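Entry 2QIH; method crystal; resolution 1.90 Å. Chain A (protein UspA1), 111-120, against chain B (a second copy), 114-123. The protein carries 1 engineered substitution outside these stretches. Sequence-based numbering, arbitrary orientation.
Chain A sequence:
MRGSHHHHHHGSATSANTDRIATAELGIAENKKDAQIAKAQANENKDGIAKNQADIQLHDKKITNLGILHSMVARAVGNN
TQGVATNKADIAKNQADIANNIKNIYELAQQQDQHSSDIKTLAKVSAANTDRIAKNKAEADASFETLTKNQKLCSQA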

# COMPACT_ATOMS: atom_id res chain seq x y z
N GLN A 111 -30.74 23.60 -0.02
CA GLN A 111 -31.39 24.38 1.04
C GLN A 111 -30.96 25.85 0.97
O GLN A 111 -31.78 26.76 1.16
N GLN A 112 -29.68 26.07 0.72
CA GLN A 112 -29.19 27.44 0.48
C GLN A 112 -29.94 28.16 -0.68
O GLN A 112 -30.44 29.29 -0.50
N ASP A 113 -30.03 27.51 -1.83
CA ASP A 113 -30.83 28.00 -2.96
C ASP A 113 -32.27 28.31 -2.54
O ASP A 113 -32.79 29.37 -2.89
N GLN A 114 -32.91 27.41 -1.78
CA GLN A 114 -34.25 27.70 -1.25
C GLN A 114 -34.31 28.97 -0.40
O GLN A 114 -35.20 29.81 -0.59
N HIS A 115 -33.35 29.12 0.51
CA HIS A 115 -33.29 30.29 1.37
C HIS A 115 -33.12 31.56 0.58
O HIS A 115 -33.76 32.57 0.87
N SER A 116 -32.27 31.51 -0.45
CA SER A 116 -32.06 32.64 -1.37
C SER A 116 -33.41 33.07 -1.96
O SER A 116 -33.71 34.26 -2.03
N SER A 117 -34.19 32.08 -2.38
CA SER A 117 -35.54 32.34 -2.89
C SER A 117 -36.46 32.91 -1.84
O SER A 117 -37.22 33.83 -2.13
N ASP A 118 -36.37 32.37 -0.63
CA ASP A 118 -37.23 32.79 0.46
C ASP A 118 -36.99 34.25 0.85
O ASP A 118 -37.93 35.02 0.99
N ILE A 119 -35.71 34.59 1.01
CA ILE A 119 -35.26 35.92 1.36
C ILE A 119 -35.69 36.96 0.32
O ILE A 119 -36.21 38.03 0.67
N LYS A 120 -35.50 36.65 -0.96
CA LYS A 120 -35.95 37.55 -2.03
C LYS A 120 -37.46 37.80 -2.04
O LYS A 120 -37.91 38.94 -2.18
N GLN B 114 -23.63 35.59 3.63
CA GLN B 114 -24.49 36.52 2.89
C GLN B 114 -25.95 36.50 3.36
O GLN B 114 -26.55 37.56 3.60
N HIS B 115 -26.50 35.30 3.52
CA HIS B 115 -27.87 35.14 3.96
C HIS B 115 -28.08 35.72 5.35
O HIS B 115 -29.09 36.38 5.60
N SER B 116 -27.12 35.50 6.24
CA SER B 116 -27.14 36.08 7.59
C SER B 116 -27.28 37.59 7.49
O SER B 116 -28.06 38.19 8.22
N SER B 117 -26.49 38.19 6.60
CA SER B 117 -26.58 39.63 6.34
C SER B 117 -27.92 40.04 5.77
O SER B 117 -28.47 41.06 6.17
N ASP B 118 -28.43 39.23 4.85
CA ASP B 118 -29.68 39.54 4.18
C ASP B 118 -30.86 39.53 5.15
O ASP B 118 -31.67 40.46 5.15
N ILE B 119 -30.92 38.48 5.97
CA ILE B 119 -31.94 38.29 6.98
C ILE B 119 -31.95 39.43 8.01
O ILE B 119 -33.02 39.98 8.33
N LYS B 120 -30.78 39.81 8.50
CA LYS B 120 -30.68 40.94 9.42
C LYS B 120 -31.17 42.27 8.84
O LYS B 120 -31.90 43.02 9.49
N THR B 121 -30.78 42.57 7.61
CA THR B 121 -31.29 43.75 6.95
C THR B 121 -32.81 43.70 6.94
O THR B 121 -33.48 44.69 7.29
N LEU B 122 -33.36 42.54 6.57
CA LEU B 122 -34.82 42.38 6.42
C LEU B 122 -35.54 42.50 7.76
O LEU B 122 -36.62 43.12 7.85
N ALA B 123 -34.94 41.88 8.79
CA ALA B 123 -35.47 41.95 10.14
C ALA B 123 -35.55 43.41 10.60
O ALA B 123 -36.54 43.80 11.19

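The two stretches form a parallel helix-helix contact of knobs-into-holes type, in which one histidine and one isoleucine carry most of the buried surface and a single hydrogen bond joins the two stretches. The helix axes approach to 10.6 Å and cross at 21°, close enough for side chains to interlock. His115(B) points toward chain A and, with chi1 m, sits among Gln112(A), His115(A), Ser116(A) and Ile119(A). At the edge of its ring, NE2 of His115(B) is hydrogen-bonded to OG of Ser116(A) at 2.7 Å, and either atom could be the donor; the serine, also m, projects sideways from its helix. Over one ring face lies the methyl CD1 of Ile119(A), 3.7 Å from CD2 of His115(B), a CH-pi contact. ND1 of His115(B) is satisfied elsewhere in the structure.

One turn further on, Ile119(A) is the reciprocal knob. Its mt rotamer places CD1 3.8 Å from CG1 of Ile119(B), while CG2 packs 3.7 Å from CB of Asp118(B) and 3.8 Å from CD1 of Leu122(B), which is also mt. The carboxylate of Asp118(B) is engaged within its own helix, its OD1 accepting a 2.7 Å hydrogen bond from NE2 of Gln114(B). His115(A) starts toward chain B, but its ring leads away to partners elsewhere in the structure. A phosphate ion also touches this region.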

# COMPACT_ATOMS: atom_id res chain seq x y z
CB GLN A 111 -31.03 23.82 2.40
CG GLN A 111 -31.57 22.42 2.68
CD GLN A 111 -31.03 21.83 3.98
OE1 GLN A 111 -29.85 22.03 4.34
NE2 GLN A 111 -31.90 21.11 4.70
CB GLN A 112 -27.67 27.44 0.34
CG GLN A 112 -27.12 28.09 -0.90
CD GLN A 112 -26.99 29.58 -0.85
OE1 GLN A 112 -27.17 30.27 -1.86
NE2 GLN A 112 -26.61 30.10 0.31
CB ASP A 113 -30.84 27.01 -4.14
CG ASP A 113 -29.46 26.78 -4.74
OD1 ASP A 113 -28.51 27.53 -4.41
OD2 ASP A 113 -29.31 25.80 -5.51
CB GLN A 114 -34.81 26.51 -0.45
CG GLN A 114 -36.29 26.69 -0.02
CD GLN A 114 -37.23 26.96 -1.20
OE1 GLN A 114 -37.43 26.09 -2.07
NE2 GLN A 114 -37.80 28.16 -1.23
CB HIS A 115 -32.17 30.14 2.42
CG HIS A 115 -32.50 29.19 3.53
ND1 HIS A 115 -31.55 28.74 4.43
CD2 HIS A 115 -33.67 28.60 3.89
CE1 HIS A 115 -32.13 27.93 5.30
NE2 HIS A 115 -33.41 27.82 5.00
CB SER A 116 -31.12 32.26 -2.51
OG SER A 116 -29.78 32.16 -2.08
CB SER A 117 -36.17 31.07 -3.47
OG SER A 117 -35.40 30.67 -4.57
CB ASP A 118 -37.04 31.89 1.66
CG ASP A 118 -37.51 30.46 1.41
OD1 ASP A 118 -38.26 30.22 0.43
OD2 ASP A 118 -37.13 29.58 2.20
CB ILE A 119 -33.72 35.89 1.55
CG1 ILE A 119 -33.39 35.05 2.79
CG2 ILE A 119 -33.10 37.34 1.56
CD1 ILE A 119 -31.86 34.69 2.94
CB LYS A 120 -35.52 37.01 -3.41
CG LYS A 120 -34.02 37.11 -3.64
CD LYS A 120 -33.64 36.29 -4.85
CE LYS A 120 -32.13 36.04 -4.95
NZ LYS A 120 -31.83 35.17 -6.14
CB GLN B 114 -24.42 36.29 1.38
CG GLN B 114 -25.17 37.35 0.55
CD GLN B 114 -24.69 38.78 0.83
OE1 GLN B 114 -23.54 39.14 0.53
NE2 GLN B 114 -25.57 39.59 1.41
CB HIS B 115 -28.30 33.66 3.92
CG HIS B 115 -28.56 33.14 2.54
ND1 HIS B 115 -28.72 31.80 2.27
CD2 HIS B 115 -28.70 33.79 1.35
CE1 HIS B 115 -28.95 31.64 0.97
NE2 HIS B 115 -28.94 32.83 0.39
CB SER B 116 -25.85 35.74 8.35
OG SER B 116 -25.81 34.40 8.75
CB SER B 117 -25.47 40.09 5.39
OG SER B 117 -24.24 39.88 6.03
CB ASP B 118 -29.93 38.55 3.05
CG ASP B 118 -28.92 38.69 1.92
OD1 ASP B 118 -28.22 39.71 1.84
OD2 ASP B 118 -28.85 37.75 1.10
CB ILE B 119 -31.74 36.91 7.65
CG1 ILE B 119 -32.02 35.80 6.62
CG2 ILE B 119 -32.55 36.78 8.99
CD1 ILE B 119 -31.56 34.36 7.07
CB LYS B 120 -29.24 41.11 9.93
CG LYS B 120 -28.81 40.00 10.88
CD LYS B 120 -27.30 40.05 11.07
CE LYS B 120 -26.75 38.77 11.71
NZ LYS B 120 -25.25 38.87 11.82
CB THR B 121 -30.73 43.91 5.55
OG1 THR B 121 -29.31 44.04 5.62
CG2 THR B 121 -31.30 45.16 4.89
CB LEU B 122 -35.15 41.03 5.77
CG LEU B 122 -34.79 40.95 4.29
CD1 LEU B 122 -35.25 39.64 3.68
CD2 LEU B 122 -35.36 42.16 3.54
CB ALA B 123 -34.63 41.14 11.10